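Local coordinates for methylenetetrahydrofolate--tRNA-(uracil-5-)-methyltransferase trmFO (Thermus thermophilus, PDB 3G5S), which catalyses the folate- and FAD-dependent methylation of uridine 54 in tRNA to 5-methyluridine, with NADH or NADPH supplying reducing power, at residues Y156-S161 against F390-A395. Sequence-based numbering, arbitrary orientation.
Sequences YYDAAS and FQPMYA. With GSH (glutathione), chain C; EDO (1,2-ethanediol), chain F.
Asp158 and Pro392 meet through carbon, CB of Asp158 resting 3.6 Å from CD of the proline ring. Beside them the aliphatic part of Gln391 lies against Ala160, its CB 4.1 Å from Ala160 CB. The Gln391 chain bends at chi2 (-64°). Gln391 and Asp158 are each modelled in two conformers, and the implausibly close approach of Gln391 OE1 to Asp158 O in one pairing of these conformers makes the amide's polar contacts doubtful, including a weak bond from NE2 to glutathione OE1. Both segments are loops, 156-161 leading from strand 154-155 into strand 163-165 of the antiparallel sheet that accompanies the Rossmann-type FAD domain, and 390-395 lying between helices 374-384 and 409-429. Together they line the glutathione pocket, next to strand 309-313, whose Tyr312 touches Gln391 and Pro392. Backbone oxygens of the 156-161 loop hold the ligand's nitrogens: glutathione N1 donates to Tyr157 O at 2.8 Å, while N3 donates to Ala159 O at 2.7 Å; Tyr312 OH and Gly276 N are further partners of glutathione. Asp158 OD1 turns back to accept Ala159 N (2.8 Å) on its anti side, and also takes the amide of His308. The Tyr157 ring carries glutathione O11 3.7 Å above one face, offset toward the rim, with Ala159 CB at its edge; Phe220 packs edge-to-face with it. An alanine at Tyr157 would probably leave O11 and Phe220 without their aromatic neighbour and open a gap beside Ala159 CB.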
ATOM      1  N   TYR A 156      12.668  -4.897   5.299  1.00 16.09           N
ATOM      2  CA  TYR A 156      13.487  -4.342   4.226  1.00 17.46           C
ATOM      3  C   TYR A 156      13.026  -4.778   2.839  1.00 16.84           C
ATOM      4  O   TYR A 156      13.513  -4.260   1.838  1.00 18.37           O
ATOM      5  CB  TYR A 156      14.957  -4.716   4.415  1.00 19.82           C
ATOM      6  CG  TYR A 156      15.598  -4.038   5.600  1.00 21.34           C
ATOM      7  CD1 TYR A 156      15.933  -2.694   5.557  1.00 22.05           C
ATOM      8  CD2 TYR A 156      15.861  -4.742   6.764  1.00 24.28           C
ATOM      9  CE1 TYR A 156      16.515  -2.067   6.645  1.00 22.87           C
ATOM     10  CE2 TYR A 156      16.444  -4.127   7.854  1.00 24.30           C
ATOM     11  CZ  TYR A 156      16.768  -2.789   7.789  1.00 24.01           C
ATOM     12  OH  TYR A 156      17.349  -2.176   8.877  1.00 25.97           O
ATOM     13  N   TYR A 157      12.115  -5.743   2.782  1.00 16.07           N
ATOM     14  CA  TYR A 157      11.536  -6.184   1.517  1.00 17.05           C
ATOM     15  C   TYR A 157      10.095  -6.576   1.767  1.00 16.72           C
ATOM     16  O   TYR A 157       9.722  -6.898   2.893  1.00 16.57           O
ATOM     17  CB  TYR A 157      12.332  -7.348   0.899  1.00 18.94           C
ATOM     18  CG  TYR A 157      12.331  -8.647   1.682  1.00 21.64           C
ATOM     19  CD1 TYR A 157      11.284  -9.556   1.570  1.00 22.11           C
ATOM     20  CD2 TYR A 157      13.401  -8.983   2.500  1.00 24.41           C
ATOM     21  CE1 TYR A 157      11.295 -10.753   2.273  1.00 23.84           C
ATOM     22  CE2 TYR A 157      13.421 -10.175   3.204  1.00 25.21           C
ATOM     23  CZ  TYR A 157      12.367 -11.057   3.086  1.00 25.22           C
ATOM     24  OH  TYR A 157      12.386 -12.245   3.785  1.00 27.31           O
ATOM     25  N   ASP A 158       9.270  -6.638   0.721  0.62 16.89           N
ATOM     26  CA  ASP A 158       7.846  -6.966   0.926  0.62 17.80           C
ATOM     27  C   ASP A 158       7.398  -8.436   0.749  0.62 20.80           C
ATOM     28  O   ASP A 158       6.773  -9.005   1.645  0.62 21.62           O
ATOM     29  CB  ASP A 158       6.923  -6.010   0.158  0.62 15.87           C
ATOM     30  CG  ASP A 158       7.375  -5.759  -1.261  0.62 16.88           C
ATOM     31  OD1 ASP A 158       8.084  -6.614  -1.836  0.62 17.36           O
ATOM     32  OD2 ASP A 158       7.001  -4.698  -1.806  0.62 19.89           O
ATOM     33  N   ALA A 159       7.693  -9.042  -0.396  0.62 20.33           N
ATOM     34  CA  ALA A 159       7.360 -10.451  -0.610  0.62 16.38           C
ATOM     35  C   ALA A 159       5.874 -10.735  -0.379  0.62 14.88           C
ATOM     36  O   ALA A 159       5.505 -11.642   0.357  0.62 18.42           O
ATOM     37  CB  ALA A 159       8.219 -11.349   0.274  0.62 16.87           C
ATOM     38  N   ALA A 160       5.029  -9.949  -1.020  1.00 13.48           N
ATOM     39  CA  ALA A 160       3.591 -10.086  -0.916  1.00 12.96           C
ATOM     40  C   ALA A 160       3.067 -11.182  -1.827  1.00 11.77           C
ATOM     41  O   ALA A 160       3.526 -11.341  -2.952  1.00 12.19           O
ATOM     42  CB  ALA A 160       2.927  -8.774  -1.247  1.00 14.47           C
ATOM     43  N   SER A 161       2.089 -11.921  -1.320  1.00 11.94           N
ATOM     44  CA  SER A 161       1.350 -12.843  -2.156  0.72 11.67           C
ATOM     45  C   SER A 161       0.060 -12.167  -2.630  1.00 11.43           C
ATOM     46  O   SER A 161      -0.344 -11.128  -2.108  1.00 11.95           O
ATOM     47  CB  SER A 161       1.037 -14.118  -1.390  0.72 12.27           C
ATOM     48  OG  SER A 161       0.087 -13.846  -0.384  0.72 11.90           O
ATOM     49  N   PHE A 390       2.854  -8.734   8.088  1.00 12.56           N
ATOM     50  CA  PHE A 390       2.206  -7.608   7.427  1.00 12.01           C
ATOM     51  C   PHE A 390       2.986  -7.151   6.205  1.00 10.85           C
ATOM     52  O   PHE A 390       4.210  -6.972   6.271  1.00 11.65           O
ATOM     53  CB  PHE A 390       2.043  -6.433   8.399  1.00 12.44           C
ATOM     54  CG  PHE A 390       1.558  -5.177   7.736  1.00 11.35           C
ATOM     55  CD1 PHE A 390       0.224  -5.036   7.384  1.00 11.74           C
ATOM     56  CD2 PHE A 390       2.435  -4.145   7.453  1.00 10.63           C
ATOM     57  CE1 PHE A 390      -0.220  -3.893   6.764  1.00 12.40           C
ATOM     58  CE2 PHE A 390       1.996  -2.999   6.831  1.00 10.74           C
ATOM     59  CZ  PHE A 390       0.664  -2.876   6.482  1.00 11.76           C
ATOM     60  N   GLN A 391       2.262  -6.987   5.088  0.56 10.87           N
ATOM     61  CA  GLN A 391       2.790  -6.532   3.797  0.56 10.74           C
ATOM     62  C   GLN A 391       2.130  -5.204   3.404  0.56 10.23           C
ATOM     63  O   GLN A 391       1.048  -4.882   3.895  0.56  9.92           O
ATOM     64  CB  GLN A 391       2.492  -7.566   2.697  0.56 12.27           C
ATOM     65  CG  GLN A 391       3.167  -8.918   2.876  0.56 12.79           C
ATOM     66  CD  GLN A 391       4.677  -8.825   2.809  0.56 13.59           C
ATOM     67  OE1 GLN A 391       5.242  -8.269   1.868  0.56 15.39           O
ATOM     68  NE2 GLN A 391       5.337  -9.367   3.815  0.56 14.88           N
ATOM     69  N   PRO A 392       2.763  -4.439   2.501  1.00 10.02           N
ATOM     70  CA  PRO A 392       2.181  -3.145   2.116  1.00 10.25           C
ATOM     71  C   PRO A 392       0.897  -3.258   1.306  1.00 10.27           C
ATOM     72  O   PRO A 392       0.622  -4.283   0.679  1.00 11.71           O
ATOM     73  CB  PRO A 392       3.274  -2.501   1.259  1.00 11.04           C
ATOM     74  CG  PRO A 392       4.561  -3.236   1.652  1.00 11.47           C
ATOM     75  CD  PRO A 392       4.101  -4.640   1.919  1.00 10.81           C
HETATM   76  N   MSE A 393       0.132  -2.173   1.302  1.00 10.12           N
HETATM   77  CA  MSE A 393      -1.171  -2.134   0.652  1.00  9.76           C
HETATM   78  C   MSE A 393      -1.288  -0.952  -0.304  1.00  9.47           C
HETATM   79  O   MSE A 393      -0.852   0.158   0.009  1.00 10.30           O
HETATM   80  CB  MSE A 393      -2.261  -2.056   1.719  1.00 10.08           C
HETATM   81  CG  MSE A 393      -3.686  -2.100   1.181  1.00 11.07           C
HETATM   82 SE   MSE A 393      -4.014  -3.622   0.003  1.00 11.69          SE
HETATM   83  CE  MSE A 393      -3.367  -5.026   1.167  1.00 13.89           C
ATOM     84  N   TYR A 394      -1.891  -1.208  -1.464  1.00  9.81           N
ATOM     85  CA  TYR A 394      -2.283  -0.145  -2.379  1.00  9.75           C
ATOM     86  C   TYR A 394      -3.802  -0.048  -2.478  1.00  9.56           C
ATOM     87  O   TYR A 394      -4.519  -0.927  -1.994  1.00 10.03           O
ATOM     88  CB  TYR A 394      -1.607  -0.277  -3.742  1.00  9.71           C
ATOM     89  CG  TYR A 394      -1.877  -1.526  -4.559  1.00  9.92           C
ATOM     90  CD1 TYR A 394      -0.884  -2.473  -4.761  1.00 11.33           C
ATOM     91  CD2 TYR A 394      -3.092  -1.712  -5.205  1.00 10.81           C
ATOM     92  CE1 TYR A 394      -1.103  -3.588  -5.559  1.00 12.10           C
ATOM     93  CE2 TYR A 394      -3.325  -2.834  -6.003  1.00 11.49           C
ATOM     94  CZ  TYR A 394      -2.325  -3.764  -6.176  1.00 11.06           C
ATOM     95  OH  TYR A 394      -2.516  -4.880  -6.967  1.00 12.42           O
ATOM     96  N   ALA A 395      -4.293   1.032  -3.081  1.00  9.53           N
ATOM     97  CA  ALA A 395      -5.734   1.264  -3.161  1.00  9.54           C
ATOM     98  C   ALA A 395      -6.426   0.182  -3.990  1.00  9.33           C
ATOM     99  O   ALA A 395      -5.982  -0.143  -5.085  1.00  9.87           O
ATOM    100  CB  ALA A 395      -6.003   2.619  -3.768  1.00 10.71           C
TER
HETATM  101  N1  GSH C 445       8.055  -8.614   4.352  1.00 19.92           N
HETATM  102  CA1 GSH C 445       7.916  -8.888   5.770  0.85 23.74           C
HETATM  103  C1  GSH C 445       9.230  -9.274   6.431  0.96 25.82           C
HETATM  104  O11 GSH C 445      10.405  -9.193   5.683  0.79 27.54           O
HETATM  105  O12 GSH C 445       9.285  -9.352   7.614  0.75 27.37           O
HETATM  106  CB1 GSH C 445       6.784  -9.855   6.105  0.92 22.02           C
HETATM  107  CG1 GSH C 445       7.074 -11.348   5.999  0.85 20.65           C
HETATM  108  CD1 GSH C 445       7.279 -11.951   4.611  0.78 20.34           C
HETATM  109  OE1 GSH C 445       7.427 -11.284   3.638  0.78 20.94           O
HETATM  110  N2  GSH C 445       7.262 -13.383   4.518  0.76 20.07           N
HETATM  111  CA2 GSH C 445       7.337 -14.031   3.246  0.90 19.80           C
HETATM  112  C2  GSH C 445       5.996 -14.616   2.814  0.89 19.19           C
HETATM  113  O2  GSH C 445       5.661 -15.688   3.196  0.89 21.38           O
HETATM  114  CB2 GSH C 445       8.430 -15.082   3.341  0.88 20.69           C
HETATM  115  SG2 GSH C 445       8.906 -15.900   1.804  0.80 22.26           S
HETATM  116  N3  GSH C 445       5.401 -14.067   1.611  0.92 17.58           N
HETATM  117  CA3 GSH C 445       4.224 -14.696   1.050  0.92 18.08           C
HETATM  118  C3  GSH C 445       2.941 -14.419   1.820  0.83 18.59           C
HETATM  119  O31 GSH C 445       2.068 -15.225   1.914  0.90 19.09           O
HETATM  120  O32 GSH C 445       2.957 -13.301   2.630  0.80 19.48           O
HETATM  121  C1  EDO F 448       6.499  -5.867   8.582  1.00 16.44           C
HETATM  122  O1  EDO F 448       5.953  -7.175   8.394  1.00 18.38           O
HETATM  123  C2  EDO F 448       7.598  -5.957   9.632  1.00 15.85           C
HETATM  124  O2  EDO F 448       7.012  -6.395  10.861  1.00 14.66           O